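Local coordinates for CDGSH iron-sulfur domain-containing protein 3, mitochondrial (PDB 6AVJ), which carries two [2Fe-2S] clusters in mitochondria, can hand them to the apo-ferredoxins FDX1 and FDX2, and helps keep free iron and reactive oxygen species at normal levels, at residues R3-K9 against A86-L92; L16-Y22 against K51-T57; R23-C27 against L47-F52; K32-C36 against L62-K66. The protein carries 2 engineered substitutions. All blocks are in the same frame, centred on the assembly; numbering follows the deposited sequence.

From the N terminus, residues 3-9 meet the C-terminal tail 86-92 in contact 1, closing a loop around the other three. Contact 2 pairs the turn after strand 12-16 and the start of strand 21-24 with the end of strand 50-53 and the loop after it. Contact 3 sits within the loop that contact 2 closes: 23-27 against 47-52 continues the same ladder, shares Lys51 and Phe52, and leads to the first cluster. Contact 4 crosses both, since 32-36 lies within their loops and 62-66 beyond them; it joins the two clusters' ligand loops. Backbone bonds join Val5 to Cys27, Ala7 to Thr64, and Arg23 to Cys36. Contacts 1 and 2 lie on opposite sides of the chain's centre.

Contact 1. Residues R3-K9 against A86-L92; sequences RSVVALK and AEVGSPL
Val6, in the N-terminal loop, is gripped by the C-terminal tail where that tail makes a type II beta turn from Glu87 to Ser90. Val6 N gives Ser90 O a straight bond (3.0 Å), approaching from above the carbonyl plane, and Val6 O takes Gly89 N at 2.7 Å within its own carbonyl plane. The Val6 side chain fits into the bend of the tail: CG2, set opposite the carbonyl carbon, faces both Ala86 CB and Leu92 CB. Val5 CG1 rests on Gly89 O at 3.6 Å. Arg3, bent at chi3 (71°), crosses Pro91 at about a right angle and lays one guanidinium face over the ring, CZ to CB 3.6 Å. Lys9 runs extended from the other end of the loop, its NZ hydrogen-bonded to Gln84 O; a methionine in its place would probably leave that carbonyl without its charged donor. Between the two backbones a water donates to Ser4 O and accepts from Leu92 N, each 2.9 Å away.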
loop_
_atom_site.group_PDB
_atom_site.type_symbol
_atom_site.label_atom_id
_atom_site.label_comp_id
_atom_site.label_asym_id
_atom_site.label_seq_id
_atom_site.Cartn_x
_atom_site.Cartn_y
_atom_site.Cartn_z
ATOM N N ARG A 3 -11.364 -1.940 8.746
ATOM C CA ARG A 3 -10.065 -1.352 9.094
ATOM C C ARG A 3 -8.989 -1.817 8.101
ATOM O O ARG A 3 -9.020 -2.944 7.635
ATOM C CB ARG A 3 -9.666 -1.764 10.527
ATOM C CG ARG A 3 -10.673 -1.248 11.597
ATOM C CD ARG A 3 -10.281 -1.610 13.055
ATOM N NE ARG A 3 -9.116 -0.859 13.523
ATOM C CZ ARG A 3 -8.419 -1.148 14.622
ATOM N NH1 ARG A 3 -8.758 -2.177 15.404
ATOM N NH2 ARG A 3 -7.367 -0.404 14.936
ATOM N N SER A 4 -8.032 -0.947 7.778
ATOM C CA SER A 4 -6.900 -1.459 7.013
ATOM C C SER A 4 -5.974 -2.262 7.928
ATOM O O SER A 4 -5.960 -2.102 9.154
ATOM C CB SER A 4 -6.120 -0.318 6.356
ATOM O OG SER A 4 -5.573 0.477 7.394
ATOM N N VAL A 5 -5.158 -3.098 7.315
ATOM C CA VAL A 5 -4.200 -3.911 8.057
ATOM C C VAL A 5 -2.779 -3.716 7.503
ATOM O O VAL A 5 -2.566 -3.253 6.381
ATOM C CB VAL A 5 -4.624 -5.417 8.038
ATOM C CG1 VAL A 5 -6.063 -5.587 8.642
ATOM C CG2 VAL A 5 -4.559 -6.012 6.608
ATOM N N VAL A 6 -1.799 -3.992 8.349
ATOM C CA VAL A 6 -0.393 -3.871 7.969
ATOM C C VAL A 6 -0.036 -5.076 7.090
ATOM O O VAL A 6 -0.104 -6.228 7.540
ATOM C CB VAL A 6 0.498 -3.811 9.227
ATOM C CG1 VAL A 6 1.962 -3.897 8.865
ATOM C CG2 VAL A 6 0.207 -2.597 10.059
ATOM N N ALA A 7 0.310 -4.826 5.820
ATOM C CA ALA A 7 0.672 -5.941 4.933
ATOM C C ALA A 7 2.120 -6.364 5.118
ATOM O O ALA A 7 2.437 -7.561 5.103
ATOM C CB ALA A 7 0.432 -5.561 3.464
ATOM N N LEU A 8 3.017 -5.394 5.228
ATOM C CA LEU A 8 4.430 -5.655 5.434
ATOM C C LEU A 8 4.952 -4.465 6.194
ATOM O O LEU A 8 4.253 -3.456 6.340
ATOM C CB LEU A 8 5.195 -5.842 4.090
ATOM C CG LEU A 8 4.697 -6.973 3.197
ATOM C CD1 LEU A 8 5.051 -6.775 1.735
ATOM C CD2 LEU A 8 5.274 -8.309 3.745
ATOM N N LYS A 9 6.214 -4.562 6.622
ATOM C CA LYS A 9 6.844 -3.537 7.437
ATOM C C LYS A 9 8.008 -2.868 6.743
ATOM O O LYS A 9 8.712 -2.084 7.371
ATOM C CB LYS A 9 7.332 -4.119 8.764
ATOM C CG LYS A 9 6.215 -4.487 9.701
ATOM C CD LYS A 9 6.860 -4.972 11.012
ATOM C CE LYS A 9 5.889 -5.731 11.798
ATOM N NZ LYS A 9 6.559 -6.385 12.990
ATOM N N ALA A 86 4.206 -3.812 15.047
ATOM C CA ALA A 86 2.873 -4.268 14.670
ATOM C C ALA A 86 2.946 -5.675 14.115
ATOM O O ALA A 86 3.992 -6.143 13.686
ATOM C CB ALA A 86 2.237 -3.322 13.637
ATOM N N GLU A 87 1.816 -6.361 14.111
ATOM C CA GLU A 87 1.769 -7.698 13.548
ATOM C C GLU A 87 1.228 -7.612 12.132
ATOM O O GLU A 87 0.190 -6.976 11.905
ATOM C CB GLU A 87 0.905 -8.623 14.400
ATOM C CG GLU A 87 0.895 -10.053 13.881
ATOM C CD GLU A 87 0.018 -10.958 14.714
ATOM O OE1 GLU A 87 0.116 -10.876 15.959
ATOM O OE2 GLU A 87 -0.778 -11.738 14.122
ATOM N N VAL A 88 1.921 -8.242 11.176
ATOM C CA VAL A 88 1.390 -8.222 9.824
ATOM C C VAL A 88 0.030 -8.895 9.845
ATOM O O VAL A 88 -0.187 -9.908 10.535
ATOM C CB VAL A 88 2.340 -8.883 8.799
ATOM C CG1 VAL A 88 3.684 -8.145 8.754
ATOM C CG2 VAL A 88 2.549 -10.353 9.090
ATOM N N GLY A 89 -0.907 -8.326 9.094
ATOM C CA GLY A 89 -2.248 -8.862 9.002
ATOM C C GLY A 89 -3.223 -8.302 10.011
ATOM O O GLY A 89 -4.428 -8.569 9.901
ATOM N N SER A 90 -2.748 -7.520 10.962
ATOM C CA SER A 90 -3.524 -6.804 11.960
ATOM C C SER A 90 -3.506 -5.287 11.733
ATOM O O SER A 90 -2.552 -4.739 11.163
ATOM C CB SER A 90 -2.977 -7.088 13.376
ATOM O OG SER A 90 -3.196 -8.452 13.735
ATOM N N PRO A 91 -4.539 -4.589 12.208
ATOM C CA PRO A 91 -4.559 -3.126 12.118
ATOM C C PRO A 91 -3.511 -2.543 13.037
ATOM O O PRO A 91 -3.069 -3.168 14.006
ATOM C CB PRO A 91 -5.986 -2.748 12.557
ATOM C CG PRO A 91 -6.558 -3.949 13.205
ATOM C CD PRO A 91 -5.704 -5.125 12.934
ATOM N N LEU A 92 -3.074 -1.342 12.693
ATOM C CA LEU A 92 -2.021 -0.698 13.465
ATOM C C LEU A 92 -2.609 -0.227 14.803
ATOM O O LEU A 92 -3.783 0.213 14.919
ATOM C CB LEU A 92 -1.404 0.474 12.676
ATOM C CG LEU A 92 -0.151 1.157 13.237
ATOM C CD1 LEU A 92 0.982 0.160 13.408
ATOM C CD2 LEU A 92 0.304 2.305 12.339
ATOM O OXT LEU A 92 -1.891 -0.321 15.803
HETATM O O HOH W 1 -3.824 -0.357 10.125
#

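Contact 2. Residues L16-Y22 against K51-T57; sequences LVAGKTY and KFKAQET
Phe52 turns its CG into the position between its backbone N and carbonyl carbon (chi1 67°), which swings its ring under Tyr22 CB, 3.8 Å from the centroid, a CH-pi contact. Tyr22, with CG beside its own N (chi1 -63°), lays its ring near parallel to that of Phe52 but slid apart, with centroids 5.6 Å from each other and little overlap. Leu16 fills in beside them: CD2 sits over the centre of the Tyr22 ring, whereas CD1 meets the edge of Phe52 in its plane, 4.0 Å from CE2. Ala54 CB packs against Tyr22 CE1, and Tyr22 OH is fixed by the N-H of Val17.

On the other side of the ladder Thr21 CG2 touches Lys51 CG at 3.6 Å. Lys53 bends back along Gly19, and a water links its NZ to Gly19 O.

Tyr22 and Phe52 are the hydrogen-bonded pair of the ladder: Tyr22 N reaches Phe52 O at 2.7 Å and Phe52 N returns the bond to Tyr22 O. Beyond that pair, Ala54 N bonds to Lys20 O and Gly19 N to Ala54 O, and Thr57 OG1 receives Ala18 N almost straight, at 2.9 Å. This is the far end of the antiparallel pair 21-24 and 50-53, topped by the type II turn Val17 to Lys20, probably the counterpart of the beta-cap of other NEET proteins.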
loop_
_atom_site.group_PDB
_atom_site.type_symbol
_atom_site.label_atom_id
_atom_site.label_comp_id
_atom_site.label_asym_id
_atom_site.label_seq_id
_atom_site.Cartn_x
_atom_site.Cartn_y
_atom_site.Cartn_z
ATOM N N LEU A 16 8.117 2.689 -11.757
ATOM C CA LEU A 16 6.939 3.253 -12.439
ATOM C C LEU A 16 7.265 3.672 -13.865
ATOM O O LEU A 16 8.351 4.177 -14.131
ATOM C CB LEU A 16 6.411 4.479 -11.717
ATOM C CG LEU A 16 5.989 4.267 -10.269
ATOM C CD1 LEU A 16 5.376 5.576 -9.697
ATOM C CD2 LEU A 16 5.091 3.125 -10.131
ATOM N N VAL A 17 6.298 3.487 -14.761
ATOM C CA VAL A 17 6.418 3.774 -16.201
ATOM C C VAL A 17 5.489 4.940 -16.524
ATOM O O VAL A 17 4.280 4.874 -16.236
ATOM C CB VAL A 17 6.063 2.537 -17.036
ATOM C CG1 VAL A 17 5.932 2.922 -18.552
ATOM C CG2 VAL A 17 7.093 1.420 -16.810
ATOM N N ALA A 18 6.064 6.031 -17.028
ATOM C CA ALA A 18 5.314 7.228 -17.390
ATOM C C ALA A 18 4.126 6.858 -18.274
ATOM O O ALA A 18 4.265 6.114 -19.252
ATOM C CB ALA A 18 6.234 8.239 -18.115
ATOM N N GLY A 19 2.940 7.322 -17.860
ATOM C CA GLY A 19 1.711 7.100 -18.577
ATOM C C GLY A 19 0.948 5.880 -18.161
ATOM O O GLY A 19 -0.135 5.617 -18.711
ATOM N N LYS A 20 1.506 5.082 -17.272
ATOM C CA LYS A 20 0.882 3.821 -16.913
ATOM C C LYS A 20 0.041 4.050 -15.675
ATOM O O LYS A 20 0.426 4.821 -14.789
ATOM C CB LYS A 20 1.913 2.733 -16.655
ATOM C CG LYS A 20 1.309 1.372 -16.438
ATOM C CD LYS A 20 2.397 0.312 -16.599
ATOM C CE LYS A 20 1.968 -1.053 -16.103
ATOM N NZ LYS A 20 3.060 -2.020 -16.407
ATOM N N THR A 21 -1.119 3.417 -15.650
ATOM C CA THR A 21 -2.055 3.540 -14.526
ATOM C C THR A 21 -1.819 2.429 -13.521
ATOM O O THR A 21 -1.679 1.262 -13.894
ATOM C CB THR A 21 -3.514 3.494 -15.002
ATOM O OG1 THR A 21 -3.749 4.651 -15.786
ATOM C CG2 THR A 21 -4.483 3.490 -13.807
ATOM N N TYR A 22 -1.767 2.802 -12.244
ATOM C CA TYR A 22 -1.495 1.879 -11.157
ATOM C C TYR A 22 -2.622 1.987 -10.140
ATOM O O TYR A 22 -3.296 3.025 -10.059
ATOM C CB TYR A 22 -0.142 2.187 -10.480
ATOM C CG TYR A 22 1.063 2.034 -11.401
ATOM C CD1 TYR A 22 1.492 3.084 -12.218
ATOM C CD2 TYR A 22 1.724 0.819 -11.505
ATOM C CE1 TYR A 22 2.573 2.927 -13.096
ATOM C CE2 TYR A 22 2.836 0.664 -12.371
ATOM C CZ TYR A 22 3.244 1.723 -13.152
ATOM O OH TYR A 22 4.315 1.559 -14.012
ATOM N N LYS A 51 -6.184 4.763 -7.209
ATOM C CA LYS A 51 -5.755 4.741 -8.604
ATOM C C LYS A 51 -4.895 5.969 -8.887
ATOM O O LYS A 51 -5.247 7.093 -8.495
ATOM C CB LYS A 51 -6.965 4.680 -9.548
ATOM C CG LYS A 51 -6.600 4.449 -11.031
ATOM C CD LYS A 51 -7.836 4.192 -11.939
ATOM C CE LYS A 51 -8.681 5.422 -12.017
ATOM N NZ LYS A 51 -9.802 5.246 -12.998
ATOM N N PHE A 52 -3.746 5.756 -9.540
ATOM C CA PHE A 52 -2.879 6.871 -9.925
ATOM C C PHE A 52 -2.159 6.557 -11.230
ATOM O O PHE A 52 -1.925 5.403 -11.586
ATOM C CB PHE A 52 -1.850 7.277 -8.853
ATOM C CG PHE A 52 -0.774 6.245 -8.573
ATOM C CD1 PHE A 52 -1.054 5.131 -7.792
ATOM C CD2 PHE A 52 0.516 6.388 -9.083
ATOM C CE1 PHE A 52 -0.073 4.195 -7.503
ATOM C CE2 PHE A 52 1.494 5.416 -8.816
ATOM C CZ PHE A 52 1.205 4.354 -8.026
ATOM N N LYS A 53 -1.820 7.607 -11.954
ATOM C CA LYS A 53 -1.152 7.461 -13.246
ATOM C C LYS A 53 0.228 8.060 -13.089
ATOM O O LYS A 53 0.358 9.208 -12.656
ATOM C CB LYS A 53 -1.896 8.175 -14.377
ATOM C CG LYS A 53 -1.148 8.066 -15.747
ATOM C CD LYS A 53 -1.901 8.679 -16.945
ATOM C CE LYS A 53 -3.078 7.833 -17.374
ATOM N NZ LYS A 53 -3.563 8.279 -18.706
ATOM N N ALA A 54 1.244 7.297 -13.430
ATOM C CA ALA A 54 2.609 7.763 -13.234
ATOM C C ALA A 54 2.908 8.879 -14.215
ATOM O O ALA A 54 2.652 8.731 -15.402
ATOM C CB ALA A 54 3.608 6.627 -13.458
ATOM N N GLN A 55 3.506 9.963 -13.731
ATOM C CA GLN A 55 3.829 11.082 -14.603
ATOM C C GLN A 55 5.231 10.981 -15.181
ATOM O O GLN A 55 5.501 11.607 -16.208
ATOM C CB GLN A 55 3.680 12.404 -13.841
ATOM C CG GLN A 55 2.274 12.632 -13.232
ATOM C CD GLN A 55 1.199 12.848 -14.275
ATOM O OE1 GLN A 55 1.107 13.921 -14.872
ATOM N NE2 GLN A 55 0.359 11.834 -14.486
ATOM N N GLU A 56 6.116 10.202 -14.558
ATOM C CA GLU A 56 7.487 10.062 -15.026
ATOM C C GLU A 56 7.979 8.642 -14.749
ATOM O O GLU A 56 7.455 7.942 -13.885
ATOM C CB GLU A 56 8.387 11.142 -14.407
ATOM C CG GLU A 56 8.276 11.326 -12.960
ATOM C CD GLU A 56 9.113 12.512 -12.428
ATOM O OE1 GLU A 56 9.357 13.494 -13.168
ATOM O OE2 GLU A 56 9.520 12.451 -11.252
ATOM N N THR A 57 8.924 8.184 -15.562
ATOM C CA THR A 57 9.532 6.874 -15.360
ATOM C C THR A 57 10.624 7.022 -14.309
ATOM O O THR A 57 11.548 7.807 -14.484
ATOM C CB THR A 57 10.065 6.299 -16.678
ATOM O OG1 THR A 57 8.955 6.026 -17.555
ATOM C CG2 THR A 57 10.877 4.962 -16.424
HETATM O O HOH W 2 -1.458 7.237 -20.676
#

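Contact 3. Residues R23-C27 against L47-F52; sequences RWCVC and LSPLKF. With FES (Fe2/s2 (inorganic) cluster), chain D.
Trp24 and Leu50 form a hydrogen-bonded antiparallel pair in the ladder of strands 21-24 and 50-53, just before the ligand loop of the first cluster. Leu50 N reaches Trp24 O at 3.1 Å, on a lone pair, while Trp24 N approaches Leu50 O (3.0 Å) from above its carbonyl plane. With CG opposite the backbone N (chi1 176°), the indole turns its edge to Leu50, CE3 to CB 3.9 Å, and sends NE1 to Cys63 O beside the second cluster. Val26 points at the segment leading into strand 50-53: CG1 packs on Leu50 CB and CG2 lies 3.4 Å from Ser48 O. Leu47 CD1 covers Cys27 CB at 3.6 Å. On the opposite side of the ladder, Arg23 and Lys51 run side by side, the guanidinium resting a face on the lysine methylenes, although their like charges come within 4.5 Å (NH2 to NZ).

Cys25 SG and Cys27 SG each bind iron FE2 at 2.4 Å. Pro49 CA lies 3.9 Å from sulfide S1. This Cys-x-Cys pair belongs to the CDGSH [2Fe-2S] site, whose other iron takes a cysteine and, in the natural family, a histidine, replaced here by the engineered Cys40.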
loop_
_atom_site.group_PDB
_atom_site.type_symbol
_atom_site.label_atom_id
_atom_site.label_comp_id
_atom_site.label_asym_id
_atom_site.label_seq_id
_atom_site.Cartn_x
_atom_site.Cartn_y
_atom_site.Cartn_z
ATOM N N ARG A 23 -2.786 0.918 -9.338
ATOM C CA ARG A 23 -3.836 0.832 -8.298
ATOM C C ARG A 23 -3.190 0.361 -7.002
ATOM O O ARG A 23 -2.894 -0.827 -6.837
ATOM C CB ARG A 23 -4.967 -0.086 -8.720
ATOM C CG ARG A 23 -5.833 0.522 -9.868
ATOM C CD ARG A 23 -6.826 -0.446 -10.438
ATOM N NE ARG A 23 -7.687 0.227 -11.421
ATOM C CZ ARG A 23 -7.335 0.498 -12.677
ATOM N NH1 ARG A 23 -6.141 0.143 -13.140
ATOM N NH2 ARG A 23 -8.182 1.122 -13.492
ATOM N N TRP A 24 -2.904 1.305 -6.122
ATOM C CA TRP A 24 -2.196 0.993 -4.886
ATOM C C TRP A 24 -3.125 0.326 -3.879
ATOM O O TRP A 24 -4.242 0.787 -3.654
ATOM C CB TRP A 24 -1.642 2.251 -4.261
ATOM C CG TRP A 24 -0.949 2.066 -2.911
ATOM C CD1 TRP A 24 0.193 1.387 -2.688
ATOM C CD2 TRP A 24 -1.330 2.636 -1.659
ATOM N NE1 TRP A 24 0.561 1.484 -1.371
ATOM C CE2 TRP A 24 -0.362 2.264 -0.720
ATOM C CE3 TRP A 24 -2.370 3.475 -1.249
ATOM C CZ2 TRP A 24 -0.460 2.632 0.637
ATOM C CZ3 TRP A 24 -2.450 3.857 0.059
ATOM C CH2 TRP A 24 -1.508 3.426 0.999
ATOM N N CYS A 25 -2.656 -0.727 -3.231
ATOM C CA CYS A 25 -3.531 -1.389 -2.274
ATOM C C CYS A 25 -3.616 -0.535 -1.010
ATOM O O CYS A 25 -2.604 -0.275 -0.342
ATOM C CB CYS A 25 -3.048 -2.814 -1.978
ATOM S SG CYS A 25 -3.901 -3.599 -0.586
ATOM N N VAL A 26 -4.828 -0.090 -0.685
ATOM C CA VAL A 26 -5.016 0.697 0.531
ATOM C C VAL A 26 -5.380 -0.172 1.730
ATOM O O VAL A 26 -5.258 0.295 2.878
ATOM C CB VAL A 26 -6.110 1.763 0.341
ATOM C CG1 VAL A 26 -5.895 2.572 -0.929
ATOM C CG2 VAL A 26 -7.506 1.122 0.353
ATOM N N CYS A 27 -5.890 -1.380 1.504
ATOM C CA CYS A 27 -6.525 -2.167 2.560
ATOM C C CYS A 27 -5.569 -3.111 3.291
ATOM O O CYS A 27 -5.914 -3.593 4.386
ATOM C CB CYS A 27 -7.719 -2.972 1.991
ATOM S SG CYS A 27 -7.185 -4.418 0.952
ATOM N N LEU A 47 -13.497 -0.872 1.003
ATOM C CA LEU A 47 -12.338 -0.080 0.575
ATOM C C LEU A 47 -12.117 -0.318 -0.903
ATOM O O LEU A 47 -12.660 -1.256 -1.481
ATOM C CB LEU A 47 -11.091 -0.465 1.386
ATOM C CG LEU A 47 -11.232 -0.230 2.900
ATOM C CD1 LEU A 47 -10.043 -0.855 3.673
ATOM C CD2 LEU A 47 -11.393 1.254 3.252
ATOM N N SER A 48 -11.336 0.558 -1.530
ATOM C CA SER A 48 -11.018 0.378 -2.932
ATOM C C SER A 48 -9.663 1.034 -3.207
ATOM O O SER A 48 -9.244 1.903 -2.444
ATOM C CB SER A 48 -12.118 0.956 -3.838
ATOM O OG SER A 48 -12.183 2.324 -3.652
ATOM N N PRO A 49 -8.932 0.587 -4.229
ATOM C CA PRO A 49 -7.517 0.980 -4.355
ATOM C C PRO A 49 -7.377 2.434 -4.794
ATOM O O PRO A 49 -8.298 3.034 -5.362
ATOM C CB PRO A 49 -6.982 0.017 -5.421
ATOM C CG PRO A 49 -8.154 -0.241 -6.279
ATOM C CD PRO A 49 -9.300 -0.373 -5.271
ATOM N N LEU A 50 -6.238 3.016 -4.449
ATOM C CA LEU A 50 -5.913 4.393 -4.824
ATOM C C LEU A 50 -5.359 4.369 -6.243
ATOM O O LEU A 50 -4.214 3.976 -6.482
ATOM C CB LEU A 50 -4.939 5.007 -3.816
ATOM C CG LEU A 50 -4.571 6.496 -4.064
ATOM C CD1 LEU A 50 -5.744 7.331 -3.692
ATOM C CD2 LEU A 50 -3.383 6.941 -3.181
ATOM N N LYS A 51 -6.184 4.763 -7.209
ATOM C CA LYS A 51 -5.755 4.741 -8.604
ATOM C C LYS A 51 -4.895 5.969 -8.887
ATOM O O LYS A 51 -5.247 7.093 -8.495
ATOM C CB LYS A 51 -6.965 4.680 -9.548
ATOM C CG LYS A 51 -6.600 4.449 -11.031
ATOM C CD LYS A 51 -7.836 4.192 -11.939
ATOM C CE LYS A 51 -8.681 5.422 -12.017
ATOM N NZ LYS A 51 -9.802 5.246 -12.998
ATOM N N PHE A 52 -3.746 5.756 -9.540
ATOM C CA PHE A 52 -2.879 6.871 -9.925
ATOM C C PHE A 52 -2.159 6.557 -11.230
ATOM O O PHE A 52 -1.925 5.403 -11.586
ATOM C CB PHE A 52 -1.850 7.277 -8.853
ATOM C CG PHE A 52 -0.774 6.245 -8.573
ATOM C CD1 PHE A 52 -1.054 5.131 -7.792
ATOM C CD2 PHE A 52 0.516 6.388 -9.083
ATOM C CE1 PHE A 52 -0.073 4.195 -7.503
ATOM C CE2 PHE A 52 1.494 5.416 -8.816
ATOM C CZ PHE A 52 1.205 4.354 -8.026
HETATM FE FE1 FES D . -7.594 -3.813 -3.465
HETATM FE FE2 FES D . -6.166 -3.845 -1.171
HETATM S S1 FES D . -7.123 -2.104 -2.078
HETATM S S2 FES D . -6.545 -5.525 -2.535
#

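Contact 4. Residues K32-C36 against L62-K66; sequences KQPFC and LCTCK. With FES (Fe2/s2 (inorganic) cluster), chain E; FES (Fe2/s2 (inorganic) cluster), chain D.
Gln33 and Lys66 approach from opposite directions and carry the polar part of the contact. Lys66 NZ donates to Gln33 OE1 at 2.8 Å, tilted slightly from the amide plane, and to Cys63 O at 2.9 Å, in the carbonyl plane and on a lone pair. Cys25 O is a third acceptor for the same ammonium. Gln33, bent at chi2 (-63°), points OE1 at the lysine while its NE2 bonds to Ser30 O, which fixes the way round of the amide.

The apolar part centres on Leu62. Its CB packs on Pro34 CB at 3.7 Å, and its CD1 meets Phe35 CE1 at 3.6 Å. Pro34, which follows a cis peptide, places CG over the centre of the Phe35 ring, so the two present a single surface to the leucine.

Metal bonds stand on the outer flanks. Cys36 SG binds FE1 of the first cluster, an iron it shares with the engineered Cys40; Cys63 SG and Cys65 SG bind FE2 of the second.

A leucine at the Lys66 position would probably leave Gln33 OE1 and the backbone carbonyls of Cys63 and Cys25 without their common donor, and the Gln33 amide held mainly through NE2. One positive charge thus ties together ligand loops of both clusters, and lying between them it is likely to offset some of their negative charge.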
loop_
_atom_site.group_PDB
_atom_site.type_symbol
_atom_site.label_atom_id
_atom_site.label_comp_id
_atom_site.label_asym_id
_atom_site.label_seq_id
_atom_site.Cartn_x
_atom_site.Cartn_y
_atom_site.Cartn_z
ATOM N N LYS A 32 -0.500 -9.351 -3.815
ATOM C CA LYS A 32 0.469 -8.860 -4.806
ATOM C C LYS A 32 0.925 -7.452 -4.429
ATOM O O LYS A 32 0.859 -6.515 -5.243
ATOM C CB LYS A 32 -0.128 -8.893 -6.227
ATOM C CG LYS A 32 -0.819 -10.268 -6.510
ATOM C CD LYS A 32 -0.521 -10.853 -7.876
ATOM C CE LYS A 32 -1.291 -10.120 -8.982
ATOM N NZ LYS A 32 -0.899 -10.593 -10.368
ATOM N N GLN A 33 1.391 -7.298 -3.194
ATOM C CA GLN A 33 1.754 -5.993 -2.696
ATOM C C GLN A 33 2.810 -5.412 -3.625
ATOM O O GLN A 33 3.680 -6.147 -4.111
ATOM C CB GLN A 33 2.288 -6.072 -1.268
ATOM C CG GLN A 33 1.218 -6.327 -0.198
ATOM C CD GLN A 33 0.212 -5.189 -0.120
ATOM O OE1 GLN A 33 0.555 -4.003 -0.355
ATOM N NE2 GLN A 33 -1.036 -5.531 0.174
ATOM N N PRO A 34 2.805 -4.088 -3.840
ATOM C CA PRO A 34 2.040 -3.018 -3.157
ATOM C C PRO A 34 0.736 -2.672 -3.842
ATOM O O PRO A 34 0.099 -1.678 -3.472
ATOM C CB PRO A 34 2.968 -1.817 -3.255
ATOM C CG PRO A 34 3.679 -2.045 -4.549
ATOM C CD PRO A 34 3.846 -3.522 -4.722
ATOM N N PHE A 35 0.338 -3.452 -4.829
ATOM C CA PHE A 35 -0.799 -3.123 -5.685
ATOM C C PHE A 35 -2.010 -3.988 -5.358
ATOM O O PHE A 35 -1.892 -5.078 -4.800
ATOM C CB PHE A 35 -0.418 -3.311 -7.179
ATOM C CG PHE A 35 0.751 -2.457 -7.602
ATOM C CD1 PHE A 35 0.637 -1.090 -7.601
ATOM C CD2 PHE A 35 1.964 -3.036 -7.980
ATOM C CE1 PHE A 35 1.697 -0.294 -7.976
ATOM C CE2 PHE A 35 3.019 -2.266 -8.354
ATOM C CZ PHE A 35 2.897 -0.883 -8.342
ATOM N N CYS A 36 -3.173 -3.491 -5.750
ATOM C CA CYS A 36 -4.447 -4.179 -5.542
ATOM C C CYS A 36 -4.564 -5.437 -6.415
ATOM O O CYS A 36 -4.183 -5.438 -7.585
ATOM C CB CYS A 36 -5.573 -3.194 -5.843
ATOM S SG CYS A 36 -7.248 -3.759 -5.800
ATOM N N LEU A 62 6.784 2.265 -2.627
ATOM C CA LEU A 62 5.359 2.284 -2.285
ATOM C C LEU A 62 5.096 1.659 -0.918
ATOM O O LEU A 62 5.712 0.668 -0.536
ATOM C CB LEU A 62 4.528 1.569 -3.364
ATOM C CG LEU A 62 4.592 2.297 -4.739
ATOM C CD1 LEU A 62 3.811 1.636 -5.816
ATOM C CD2 LEU A 62 4.298 3.781 -4.630
ATOM N N CYS A 63 4.127 2.222 -0.208
ATOM C CA CYS A 63 3.892 1.858 1.181
ATOM C C CYS A 63 3.150 0.528 1.267
ATOM O O CYS A 63 2.145 0.295 0.556
ATOM C CB CYS A 63 3.086 2.976 1.860
ATOM S SG CYS A 63 2.532 2.584 3.518
ATOM N N THR A 64 3.657 -0.339 2.137
ATOM C CA THR A 64 3.067 -1.634 2.445
ATOM C C THR A 64 2.493 -1.702 3.861
ATOM O O THR A 64 1.599 -2.518 4.111
ATOM C CB THR A 64 4.122 -2.741 2.310
ATOM O OG1 THR A 64 5.223 -2.401 3.169
ATOM C CG2 THR A 64 4.626 -2.899 0.880
ATOM N N CYS A 65 3.009 -0.905 4.799
ATOM C CA CYS A 65 2.425 -0.885 6.163
ATOM C C CYS A 65 1.061 -0.221 6.216
ATOM O O CYS A 65 0.319 -0.422 7.199
ATOM C CB CYS A 65 3.353 -0.186 7.138
ATOM S SG CYS A 65 3.419 1.668 6.944
ATOM N N LYS A 66 0.705 0.511 5.156
ATOM C CA LYS A 66 -0.524 1.238 4.892
ATOM C C LYS A 66 -0.750 2.413 5.840
ATOM O O LYS A 66 -1.825 3.025 5.804
ATOM C CB LYS A 66 -1.758 0.317 4.879
ATOM C CG LYS A 66 -1.606 -0.929 3.952
ATOM C CD LYS A 66 -1.040 -0.560 2.583
ATOM C CE LYS A 66 -0.874 -1.770 1.678
ATOM N NZ LYS A 66 -0.180 -1.373 0.386
HETATM FE FE1 FES E . 7.036 3.055 4.630
HETATM FE FE2 FES E . 4.348 2.432 4.901
HETATM S S1 FES E . 5.993 1.153 4.124
HETATM S S2 FES E . 5.380 4.339 5.323
HETATM FE FE1 FES D . -7.594 -3.813 -3.465
HETATM FE FE2 FES D . -6.166 -3.845 -1.171
HETATM S S1 FES D . -7.123 -2.104 -2.078
HETATM S S2 FES D . -6.545 -5.525 -2.535
#